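Local coordinates for terminal oxygenase component of carbazole (Janthinobacterium sp., PDB 7BUG), which catalyses the angular dioxygenation of carbazole at its C-9a and C-1 positions, as the terminal oxygenase of carbazole 1,9a-dioxygenase, at residues Y63-R68 with Q119-Y124; Y92-Y97 with I107-T112; N177-S182 with K225-L230; H183-K188 with L200-A205. One frame throughout, in Å; residues are numbered along the deposited sequence. Where two conformers were deposited one is given.

Contact 1. Residues Y63-R68 with Q119-Y124; sequences YCLKDR and QKLKTY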
# COMPACT_ATOMS: atom_id res chain seq x y z
N TYR A 63 -8.98 14.42 -30.78
CA TYR A 63 -8.82 15.55 -29.85
C TYR A 63 -8.46 14.98 -28.48
O TYR A 63 -8.90 13.84 -28.17
CB TYR A 63 -10.13 16.32 -29.73
CG TYR A 63 -10.60 16.97 -31.01
CD1 TYR A 63 -11.36 16.26 -31.92
CD2 TYR A 63 -10.22 18.25 -31.30
CE1 TYR A 63 -11.78 16.84 -33.09
CE2 TYR A 63 -10.67 18.87 -32.47
CZ TYR A 63 -11.46 18.16 -33.35
OH TYR A 63 -11.86 18.80 -34.51
N CYS A 64 -7.70 15.73 -27.70
CA CYS A 64 -7.23 15.28 -26.38
C CYS A 64 -7.47 16.40 -25.37
O CYS A 64 -6.92 17.50 -25.56
CB CYS A 64 -5.76 14.90 -26.47
SG CYS A 64 -5.11 14.37 -24.87
N LEU A 65 -8.22 16.10 -24.31
CA LEU A 65 -8.51 16.99 -23.16
C LEU A 65 -7.95 16.33 -21.92
O LEU A 65 -7.96 15.10 -21.83
CB LEU A 65 -10.02 17.13 -22.95
CG LEU A 65 -10.76 18.16 -23.76
CD1 LEU A 65 -12.24 17.97 -23.54
CD2 LEU A 65 -10.33 19.57 -23.34
N LYS A 66 -7.47 17.13 -21.01
CA LYS A 66 -7.11 16.58 -19.68
C LYS A 66 -8.39 16.02 -19.06
O LYS A 66 -9.39 16.70 -18.97
CB LYS A 66 -6.39 17.60 -18.82
CG LYS A 66 -6.11 17.07 -17.42
CD LYS A 66 -5.09 17.98 -16.75
CE LYS A 66 -3.71 17.83 -17.32
NZ LYS A 66 -2.68 18.37 -16.42
N ASP A 67 -8.31 14.82 -18.52
CA ASP A 67 -9.45 14.15 -17.86
C ASP A 67 -9.50 14.58 -16.40
O ASP A 67 -9.26 13.76 -15.50
CB ASP A 67 -9.30 12.66 -18.04
CG ASP A 67 -10.49 11.84 -17.54
OD1 ASP A 67 -11.60 12.40 -17.36
OD2 ASP A 67 -10.31 10.60 -17.43
N ARG A 68 -9.73 15.86 -16.15
CA ARG A 68 -9.74 16.43 -14.77
C ARG A 68 -10.54 17.72 -14.86
O ARG A 68 -10.02 18.71 -15.44
CB ARG A 68 -8.36 16.67 -14.19
CG ARG A 68 -8.43 17.08 -12.73
CD ARG A 68 -7.09 17.26 -12.02
NE ARG A 68 -6.44 18.34 -12.70
CZ ARG A 68 -5.12 18.53 -12.77
NH1 ARG A 68 -4.29 17.76 -12.11
NH2 ARG A 68 -4.66 19.50 -13.51
N GLN A 119 -12.40 30.38 -18.62
CA GLN A 119 -11.57 29.23 -18.17
C GLN A 119 -11.36 28.30 -19.38
O GLN A 119 -12.18 28.25 -20.34
CB GLN A 119 -12.22 28.45 -17.03
CG GLN A 119 -12.51 29.25 -15.77
CD GLN A 119 -11.32 29.74 -14.98
OE1 GLN A 119 -10.17 29.37 -15.25
NE2 GLN A 119 -11.60 30.57 -14.01
N LYS A 120 -10.25 27.58 -19.34
CA LYS A 120 -9.83 26.63 -20.39
C LYS A 120 -9.27 25.36 -19.72
O LYS A 120 -8.37 25.52 -18.92
CB LYS A 120 -8.77 27.33 -21.24
CG LYS A 120 -8.31 26.56 -22.46
CD LYS A 120 -7.18 27.28 -23.19
CE LYS A 120 -7.48 28.73 -23.47
NZ LYS A 120 -6.50 29.31 -24.43
N LEU A 121 -9.73 24.20 -20.10
CA LEU A 121 -9.16 22.91 -19.71
C LEU A 121 -7.98 22.64 -20.62
O LEU A 121 -8.04 22.90 -21.85
CB LEU A 121 -10.28 21.88 -19.88
CG LEU A 121 -10.02 20.44 -19.51
CD1 LEU A 121 -9.45 20.30 -18.12
CD2 LEU A 121 -11.33 19.66 -19.62
N LYS A 122 -6.90 22.10 -20.07
CA LYS A 122 -5.70 21.78 -20.86
C LYS A 122 -6.03 20.82 -21.99
O LYS A 122 -6.83 19.85 -21.78
CB LYS A 122 -4.65 21.19 -19.91
CG LYS A 122 -3.36 20.85 -20.60
CD LYS A 122 -2.58 22.07 -21.01
CE LYS A 122 -1.10 21.81 -21.20
NZ LYS A 122 -0.42 22.97 -21.81
N THR A 123 -5.52 21.11 -23.18
CA THR A 123 -5.61 20.22 -24.33
C THR A 123 -4.18 19.88 -24.70
O THR A 123 -3.21 20.63 -24.32
CB THR A 123 -6.36 20.84 -25.51
OG1 THR A 123 -5.58 21.97 -25.92
CG2 THR A 123 -7.78 21.20 -25.15
N TYR A 124 -4.03 18.78 -25.38
CA TYR A 124 -2.77 18.32 -25.97
C TYR A 124 -3.00 18.04 -27.44
O TYR A 124 -4.02 17.44 -27.82
CB TYR A 124 -2.18 17.12 -25.23
CG TYR A 124 -1.71 17.50 -23.85
CD1 TYR A 124 -0.61 18.30 -23.66
CD2 TYR A 124 -2.34 17.00 -22.73
CE1 TYR A 124 -0.16 18.63 -22.38
CE2 TYR A 124 -1.94 17.33 -21.45
CZ TYR A 124 -0.83 18.14 -21.27
OH TYR A 124 -0.40 18.41 -20.02
O HOH W 1 -6.40 17.98 -28.99

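Contact 2. Residues Y92-Y97 with I107-T112; sequences YHAWTY and ILTNPT. With FES (Fe2/s2 (inorganic) cluster), chain D.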
# COMPACT_ATOMS: atom_id res chain seq x y z
N TYR A 92 -20.85 16.10 -13.13
CA TYR A 92 -21.11 16.50 -11.74
C TYR A 92 -21.97 17.77 -11.73
O TYR A 92 -23.05 17.74 -11.15
CB TYR A 92 -19.79 16.61 -10.99
CG TYR A 92 -19.85 16.47 -9.48
CD1 TYR A 92 -21.03 16.35 -8.77
CD2 TYR A 92 -18.67 16.54 -8.75
CE1 TYR A 92 -21.06 16.24 -7.39
CE2 TYR A 92 -18.67 16.48 -7.36
CZ TYR A 92 -19.87 16.33 -6.67
OH TYR A 92 -19.94 16.20 -5.30
N HIS A 93 -21.43 18.88 -12.25
CA HIS A 93 -22.17 20.16 -12.26
C HIS A 93 -22.28 20.68 -13.69
O HIS A 93 -22.57 21.83 -13.86
CB HIS A 93 -21.58 21.22 -11.33
CG HIS A 93 -21.16 20.67 -10.01
ND1 HIS A 93 -19.93 20.06 -9.82
CD2 HIS A 93 -21.78 20.71 -8.81
CE1 HIS A 93 -19.86 19.67 -8.55
NE2 HIS A 93 -20.97 20.07 -7.90
N ALA A 94 -22.01 19.84 -14.66
CA ALA A 94 -22.28 20.15 -16.08
C ALA A 94 -21.47 21.33 -16.62
O ALA A 94 -21.90 21.94 -17.65
CB ALA A 94 -23.76 20.37 -16.32
N TRP A 95 -20.27 21.58 -16.09
CA TRP A 95 -19.30 22.41 -16.82
C TRP A 95 -19.01 21.75 -18.16
O TRP A 95 -18.69 20.57 -18.26
CB TRP A 95 -18.01 22.65 -16.03
CG TRP A 95 -18.17 23.48 -14.81
CD1 TRP A 95 -19.23 23.58 -13.96
CD2 TRP A 95 -17.14 24.32 -14.29
NE1 TRP A 95 -18.94 24.47 -12.95
CE2 TRP A 95 -17.66 24.91 -13.12
CE3 TRP A 95 -15.82 24.59 -14.67
CZ2 TRP A 95 -16.89 25.76 -12.32
CZ3 TRP A 95 -15.08 25.47 -13.91
CH2 TRP A 95 -15.62 26.04 -12.76
N THR A 96 -19.15 22.51 -19.25
CA THR A 96 -19.08 21.98 -20.62
C THR A 96 -17.89 22.60 -21.36
O THR A 96 -17.78 23.86 -21.40
CB THR A 96 -20.39 22.28 -21.33
OG1 THR A 96 -21.42 21.59 -20.60
CG2 THR A 96 -20.37 21.80 -22.77
N TYR A 97 -17.08 21.75 -21.96
CA TYR A 97 -15.80 22.12 -22.60
C TYR A 97 -15.83 21.77 -24.09
O TYR A 97 -16.35 20.74 -24.50
CB TYR A 97 -14.65 21.40 -21.93
CG TYR A 97 -14.62 21.59 -20.43
CD1 TYR A 97 -13.92 22.66 -19.88
CD2 TYR A 97 -15.16 20.65 -19.57
CE1 TYR A 97 -13.80 22.81 -18.51
CE2 TYR A 97 -15.07 20.80 -18.20
CZ TYR A 97 -14.38 21.88 -17.67
OH TYR A 97 -14.25 21.94 -16.30
N ILE A 107 -22.23 26.20 -18.88
CA ILE A 107 -22.43 25.41 -17.63
C ILE A 107 -23.91 25.13 -17.45
O ILE A 107 -24.66 26.11 -17.22
CB ILE A 107 -21.85 26.09 -16.39
CG1 ILE A 107 -20.37 26.45 -16.54
CG2 ILE A 107 -22.09 25.20 -15.15
CD1 ILE A 107 -19.81 27.28 -15.43
N LEU A 108 -24.36 23.89 -17.59
CA LEU A 108 -25.82 23.63 -17.65
C LEU A 108 -26.49 24.01 -16.34
O LEU A 108 -27.64 24.45 -16.36
CB LEU A 108 -26.15 22.18 -18.02
CG LEU A 108 -25.52 21.64 -19.31
CD1 LEU A 108 -26.17 20.32 -19.69
CD2 LEU A 108 -25.55 22.59 -20.47
N THR A 109 -25.80 23.85 -15.20
CA THR A 109 -26.37 24.16 -13.87
C THR A 109 -26.41 25.65 -13.57
O THR A 109 -27.04 26.00 -12.57
CB THR A 109 -25.56 23.43 -12.80
OG1 THR A 109 -24.17 23.82 -12.87
CG2 THR A 109 -25.76 21.94 -12.92
N ASN A 110 -25.77 26.49 -14.36
CA ASN A 110 -25.78 27.95 -14.14
C ASN A 110 -25.36 28.66 -15.41
O ASN A 110 -24.20 28.98 -15.64
CB ASN A 110 -24.93 28.41 -12.97
CG ASN A 110 -25.05 29.92 -12.79
OD1 ASN A 110 -25.83 30.54 -13.53
ND2 ASN A 110 -24.20 30.51 -11.93
N PRO A 111 -26.31 28.90 -16.34
CA PRO A 111 -25.95 29.53 -17.61
C PRO A 111 -25.54 31.01 -17.49
O PRO A 111 -25.14 31.63 -18.51
CB PRO A 111 -27.21 29.29 -18.45
CG PRO A 111 -28.30 29.26 -17.46
CD PRO A 111 -27.72 28.52 -16.25
N THR A 112 -25.65 31.58 -16.32
CA THR A 112 -25.24 32.97 -16.03
C THR A 112 -23.88 33.05 -15.38
O THR A 112 -23.42 34.16 -15.03
CB THR A 112 -26.26 33.72 -15.19
OG1 THR A 112 -26.28 33.24 -13.83
CG2 THR A 112 -27.63 33.64 -15.80
FE1 FES D . -17.05 18.98 -13.07
FE2 FES D . -18.24 20.28 -11.02
S1 FES D . -18.71 20.43 -13.21
S2 FES D . -16.59 18.77 -10.88

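Contact 3. Residues N177-S182 with K225-L230; sequences NGFDPS and KGVYDL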
# COMPACT_ATOMS: atom_id res chain seq x y z
N ASN A 177 16.67 -2.15 -21.09
CA ASN A 177 16.51 -3.57 -21.48
C ASN A 177 16.48 -3.68 -23.01
O ASN A 177 17.09 -4.62 -23.55
CB ASN A 177 15.26 -4.15 -20.86
CG ASN A 177 14.82 -5.45 -21.51
OD1 ASN A 177 15.49 -6.46 -21.35
ND2 ASN A 177 13.64 -5.42 -22.12
N GLY A 178 15.78 -2.78 -23.68
CA GLY A 178 15.70 -2.82 -25.14
C GLY A 178 17.06 -2.60 -25.79
O GLY A 178 17.39 -3.29 -26.82
N PHE A 179 17.80 -1.60 -25.33
CA PHE A 179 19.03 -1.13 -26.00
C PHE A 179 20.27 -1.85 -25.48
O PHE A 179 21.36 -1.63 -25.97
CB PHE A 179 19.18 0.37 -25.81
CG PHE A 179 20.20 0.99 -26.72
CD1 PHE A 179 20.14 0.78 -28.10
CD2 PHE A 179 21.17 1.82 -26.21
CE1 PHE A 179 21.09 1.37 -28.93
CE2 PHE A 179 22.10 2.41 -27.05
CZ PHE A 179 22.05 2.20 -28.41
N ASP A 180 20.10 -2.78 -24.56
CA ASP A 180 21.25 -3.41 -23.87
C ASP A 180 21.87 -4.49 -24.76
O ASP A 180 21.19 -5.46 -25.13
CB ASP A 180 20.64 -4.00 -22.61
CG ASP A 180 21.61 -4.70 -21.70
OD1 ASP A 180 22.66 -5.19 -22.22
OD2 ASP A 180 21.25 -4.79 -20.51
N PRO A 181 23.12 -4.35 -25.24
CA PRO A 181 23.63 -5.33 -26.20
C PRO A 181 23.77 -6.75 -25.62
O PRO A 181 23.63 -7.74 -26.34
CB PRO A 181 25.00 -4.75 -26.63
CG PRO A 181 25.00 -3.30 -26.15
CD PRO A 181 24.06 -3.25 -24.96
N SER A 182 24.07 -6.88 -24.33
CA SER A 182 24.35 -8.22 -23.73
C SER A 182 23.09 -8.92 -23.20
O SER A 182 23.15 -10.14 -22.90
CB SER A 182 25.37 -8.10 -22.69
OG SER A 182 26.60 -7.79 -23.30
N LYS A 225 17.08 12.70 -32.10
CA LYS A 225 18.26 12.53 -31.22
C LYS A 225 18.32 11.05 -30.86
O LYS A 225 17.34 10.54 -30.31
CB LYS A 225 18.17 13.41 -29.97
CG LYS A 225 18.02 14.91 -30.23
CD LYS A 225 19.32 15.55 -30.69
CE LYS A 225 19.20 17.04 -30.78
NZ LYS A 225 18.67 17.39 -32.09
N GLY A 226 19.42 10.38 -31.19
CA GLY A 226 19.52 8.95 -30.84
C GLY A 226 20.93 8.44 -30.77
O GLY A 226 21.91 9.20 -30.91
N VAL A 227 21.04 7.15 -30.51
CA VAL A 227 22.34 6.43 -30.36
C VAL A 227 22.22 5.12 -31.12
O VAL A 227 21.26 4.39 -30.90
CB VAL A 227 22.73 6.18 -28.89
CG1 VAL A 227 24.14 5.60 -28.80
CG2 VAL A 227 22.65 7.44 -28.07
N TYR A 228 23.20 4.82 -31.97
CA TYR A 228 23.35 3.48 -32.57
C TYR A 228 24.32 2.68 -31.71
O TYR A 228 25.34 3.24 -31.26
CB TYR A 228 23.88 3.55 -34.01
CG TYR A 228 22.87 4.03 -35.02
CD1 TYR A 228 22.59 5.37 -35.19
CD2 TYR A 228 22.12 3.12 -35.75
CE1 TYR A 228 21.64 5.81 -36.11
CE2 TYR A 228 21.16 3.53 -36.66
CZ TYR A 228 20.90 4.88 -36.82
OH TYR A 228 19.92 5.26 -37.70
N ASP A 229 23.97 1.41 -31.52
CA ASP A 229 24.78 0.35 -30.86
C ASP A 229 25.68 -0.25 -31.94
O ASP A 229 25.18 -0.96 -32.80
CB ASP A 229 23.87 -0.70 -30.20
CG ASP A 229 24.61 -1.94 -29.69
OD1 ASP A 229 25.86 -1.89 -29.65
OD2 ASP A 229 23.93 -2.96 -29.41
N LEU A 230 26.97 0.04 -31.87
CA LEU A 230 27.96 -0.45 -32.86
C LEU A 230 28.82 -1.55 -32.23
O LEU A 230 29.91 -1.79 -32.79
CB LEU A 230 28.85 0.71 -33.30
CG LEU A 230 28.12 1.91 -33.89
CD1 LEU A 230 29.14 2.90 -34.42
CD2 LEU A 230 27.15 1.49 -34.96
O HOH W 2 21.57 -2.93 -28.40

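Contact 4. Residues H183-K188 with L200-A205; sequences HIYIHK and LPLGFA. With FE2 (Fe (II) ion), chain E.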
# COMPACT_ATOMS: atom_id res chain seq x y z
N HIS A 183 21.93 -8.25 -23.13
CA HIS A 183 20.70 -8.83 -22.56
C HIS A 183 20.22 -9.96 -23.44
O HIS A 183 19.36 -10.71 -23.00
CB HIS A 183 19.60 -7.76 -22.35
CG HIS A 183 18.62 -7.65 -23.45
ND1 HIS A 183 18.88 -6.92 -24.58
CD2 HIS A 183 17.43 -8.25 -23.66
CE1 HIS A 183 17.88 -7.04 -25.41
NE2 HIS A 183 16.94 -7.84 -24.88
N ILE A 184 20.67 -10.06 -24.71
CA ILE A 184 20.16 -11.08 -25.66
C ILE A 184 20.43 -12.51 -25.16
O ILE A 184 19.73 -13.40 -25.63
CB ILE A 184 20.79 -10.88 -27.04
CG1 ILE A 184 22.31 -10.97 -27.00
CG2 ILE A 184 20.27 -9.57 -27.63
CD1 ILE A 184 22.95 -11.06 -28.37
N TYR A 185 21.26 -12.65 -24.15
CA TYR A 185 21.40 -13.92 -23.37
C TYR A 185 20.02 -14.44 -22.95
O TYR A 185 19.77 -15.66 -23.02
CB TYR A 185 22.34 -13.69 -22.20
CG TYR A 185 22.64 -14.94 -21.42
CD1 TYR A 185 23.52 -15.88 -21.93
CD2 TYR A 185 21.98 -15.20 -20.23
CE1 TYR A 185 23.75 -17.06 -21.24
CE2 TYR A 185 22.19 -16.39 -19.54
CZ TYR A 185 23.08 -17.31 -20.05
OH TYR A 185 23.31 -18.50 -19.39
N ILE A 186 19.09 -13.57 -22.54
CA ILE A 186 17.76 -14.03 -22.07
C ILE A 186 16.93 -14.64 -23.20
O ILE A 186 15.93 -15.27 -22.89
CB ILE A 186 16.99 -12.90 -21.35
CG1 ILE A 186 16.33 -11.91 -22.33
CG2 ILE A 186 17.90 -12.20 -20.38
CD1 ILE A 186 15.45 -10.87 -21.65
N HIS A 187 17.27 -14.37 -24.47
CA HIS A 187 16.47 -14.78 -25.64
C HIS A 187 16.99 -16.11 -26.25
O HIS A 187 16.41 -16.55 -27.22
CB HIS A 187 16.48 -13.66 -26.68
CG HIS A 187 15.85 -12.40 -26.19
ND1 HIS A 187 14.53 -12.35 -25.84
CD2 HIS A 187 16.30 -11.13 -26.13
CE1 HIS A 187 14.20 -11.11 -25.51
NE2 HIS A 187 15.26 -10.37 -25.68
N LYS A 188 17.99 -16.71 -25.61
CA LYS A 188 18.73 -17.88 -26.17
C LYS A 188 17.78 -19.07 -26.36
O LYS A 188 18.02 -19.85 -27.29
CB LYS A 188 19.95 -18.20 -25.31
CG LYS A 188 19.67 -18.74 -23.92
CD LYS A 188 20.89 -18.71 -23.04
CE LYS A 188 20.63 -19.24 -21.65
NZ LYS A 188 19.77 -18.31 -20.85
N LEU A 200 21.78 -15.95 -33.35
CA LEU A 200 21.71 -15.10 -32.14
C LEU A 200 22.86 -15.52 -31.25
O LEU A 200 22.82 -16.62 -30.70
CB LEU A 200 20.36 -15.29 -31.44
CG LEU A 200 20.09 -14.28 -30.32
CD1 LEU A 200 19.70 -12.93 -30.93
CD2 LEU A 200 19.01 -14.77 -29.36
N PRO A 201 23.89 -14.68 -31.10
CA PRO A 201 24.95 -14.97 -30.14
C PRO A 201 24.46 -14.75 -28.70
O PRO A 201 23.39 -14.19 -28.54
CB PRO A 201 26.05 -13.93 -30.40
CG PRO A 201 25.40 -12.85 -31.26
CD PRO A 201 24.10 -13.41 -31.81
N LEU A 202 25.20 -15.29 -27.73
CA LEU A 202 24.96 -15.07 -26.29
C LEU A 202 25.28 -13.62 -25.95
O LEU A 202 24.66 -13.09 -24.99
CB LEU A 202 25.86 -15.99 -25.46
CG LEU A 202 25.63 -17.48 -25.71
CD1 LEU A 202 26.53 -18.29 -24.81
CD2 LEU A 202 24.16 -17.87 -25.54
N GLY A 203 26.24 -13.03 -26.67
CA GLY A 203 26.75 -11.67 -26.45
C GLY A 203 27.89 -11.36 -27.41
O GLY A 203 27.98 -12.06 -28.43
N PHE A 204 28.75 -10.41 -27.03
CA PHE A 204 29.84 -9.86 -27.87
C PHE A 204 31.03 -9.55 -26.98
O PHE A 204 30.86 -8.89 -25.96
CB PHE A 204 29.44 -8.55 -28.55
CG PHE A 204 28.30 -8.70 -29.51
CD1 PHE A 204 27.00 -8.57 -29.07
CD2 PHE A 204 28.54 -9.02 -30.83
CE1 PHE A 204 25.94 -8.75 -29.95
CE2 PHE A 204 27.49 -9.20 -31.71
CZ PHE A 204 26.19 -9.08 -31.27
N ALA A 205 32.23 -9.97 -27.40
CA ALA A 205 33.48 -9.40 -26.84
C ALA A 205 33.74 -8.12 -27.62
O ALA A 205 33.89 -8.17 -28.84
CB ALA A 205 34.63 -10.39 -26.97
FE FE2 E . 15.11 -8.26 -25.53
O HOH W 3 21.33 -15.37 -26.85
O HOH W 4 15.20 -7.73 -27.26
O HOH W 5 14.78 -6.09 -25.54

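Contact 1. Residues Y63-R68 with Q119-Y124
Leu121 holds CG anti to its backbone N (chi1 -178°), which puts CG 3.8 Å from Lys66 O, while Leu65 has CG anti to its own carbonyl carbon (chi1 -85°), and its second torsion then places CD2 against Leu121. The two CD2 methyls come within 3.9 Å. Leu65 CD2 also lies 3.5 Å from Thr123 CG2, the two side chains crossing obliquely on one face of the sheet. Leu121 CD1, the other branch, comes to 3.2 Å from the carbonyl oxygen of Arg68; Leu121 CD2 is also 3.6 Å from Lys66 O. An alanine at Leu121 would probably open a gap beside Leu65 CD2 and remove the methyl contacts with Lys66 O and Arg68 O. The backbones run antiparallel. Lys66 N donates to Lys122 O at 2.9 Å, nearly straight at 170°, and Tyr124 N to Cys64 O at 3.2 Å. One water continues the pairing, accepting from Cys64 N and donating to Tyr124 O. On the face opposite Leu65, Cys64 SG packs 4.0 Å from Tyr124 CB and lies at the edge of the tyrosine ring. The polar ends of Lys66 and Tyr124 both go to Glu51, and Lys122 NZ pairs with Asp139. Within the Rieske domain, strand 61-66 lies between strands 51-58 and 123-129 of an antiparallel sheet; Leu53 and Ile135, from strands 51-58 and 132-137, pack on Cys64 and Tyr124, and Trp99 packs on Leu65.

Contact 2. Residues Y92-Y97 with I107-T112
Trp95 and Ile107 face each other as an antiparallel non-hydrogen-bonded pair, and just beyond them Leu108 N donates to Ala94 O at 3.1 Å as the chain enters a type I turn from Ile107 to Asn110. The Trp95 and Ile107 side chains run alongside each other and meet as CH-pi partners: Ile107 CD1 stands 3.9 Å from the centroid of the five-membered ring of Trp95, over its face, and CG2 touches Trp95 CD1 at 3.5 Å. Ala94 CB and Leu108 CB make a close carbon-carbon approach at 3.4 Å. Thr109 places OG1 between its backbone N and carbonyl carbon (chi1 58°), and the hydroxyl donates to His93 O at 2.7 Å. His93 ND1 binds one iron of the [2Fe-2S] cluster at 2.1 Å, and Trp95 CD1 approaches the bridging sulfide S1 at 3.3 Å. His71 completes the histidine pair on that iron, and His93 NE2 bonds to Asp180 of the second subunit. The Thr109 hydroxyl holds the carbonyl of a cluster ligand, which probably helps to keep its backbone in place, while the carboxylate on the far imidazole nitrogen links the Rieske centre to the neighbouring subunit, consistent with electron transfer across that interface.

Contact 3. Residues N177-S182 with K225-L230
The phenyl ring of Phe179 turns its CZ corner to strand 226-229, with the carbonyl carbon of Tyr228 at its edge, near the ring plane. Val227 O and Asp229 CB approach the same end of the ring obliquely: Phe179 CZ lies 3.4 Å from Val227 O, and CE1 lies 3.7 Å from Asp229 CB. Phe179 CG is anti to the backbone N (chi1 -166°), and the ring beyond it reaches the strand. Val227 crosses the phenyl group at about a right angle, its CG1 4.0 Å from Phe179 CZ. Asp229 instead lies alongside the ring and points the other way, with carboxylate and ring planes 79° apart. The carboxylate runs on to Pro181, whose CG is 3.4 Å from Asp229 OD2. A water links Phe179 O and Asp229 OD2, while OD1 accepts from the backbone N of Ile231. An alanine at Phe179 would probably leave a gap against Val227 CG1 and Asp229 CB and take away the apolar bridge from helix to strand. Ile262 and Ile264 of strand 261-265, with Ala361 of helix 360-372, add to the packing round the ring. This is helix-on-sheet packing of the ring-hydroxylase catalytic domain, a Bet v 1-like fold: the end of helix 171-179 rests on the antiparallel sheet just before the chain reaches the iron ligand His183.

Contact 4. Residues H183-K188 with L200-A205
The mononuclear iron site takes two of its ligands from the 3-10 segment here, His183 NE2 at 2.0 Å and His187 NE2 at 2.1 Å from the iron, and residues 200-205 pack against it. Ile184 carries much of that packing: its CD1 reaches 3.2 Å from Pro201 O and also touches Pro201 CG and Phe204 CE1. CG1 stands between the backbone N and the carbonyl carbon (chi1 59°), within 3.7 Å of Leu202 O. Leu200 CD2 packs 3.8 Å from CB of the iron ligand His187. With Asp333, the histidines form the two-histidine, one-carboxylate facial triad of Rieske oxygenases, and two waters also bind the iron. No direct hydrogen bond joins the segments; a water donates instead to Ile184 O and Pro201 O, at 2.8 and 2.9 Å. Leu202 CD2 meets Tyr185 CD1 at 4.2 Å, the side chains crossing, while Lys188 CD lies over one face of the tyrosine ring, offset toward the rim. The tyrosine hydroxyl and Lys188 NZ both reach Glu81 of the third subunit, by a hydrogen bond and a salt bridge. Strand 236-243 pairs with strand 203-205, and its Pro237 packs on Pro201 and Phe204.

In the fold
Following the chain from the N terminus, contact 1 comes first, within the Rieske domain, where it closes a long loop by pairing strand 61-66 with the start of strand 123-129. Contact 2 is nested inside that loop, at the cluster-bearing end, and the two touch where Leu121 packs on Tyr97. After both have closed, the chain enters the catalytic domain. Contact 3 ties the end of helix 171-179 to the large sheet, and contact 4, nested within its loop, sets the iron-binding 3-10 segment against residues 200-205. Contacts 2 and 4 lie about 60 Å apart between centres, but in the trimer the subunit contacts bring the cluster end of one chain beside the iron end of another.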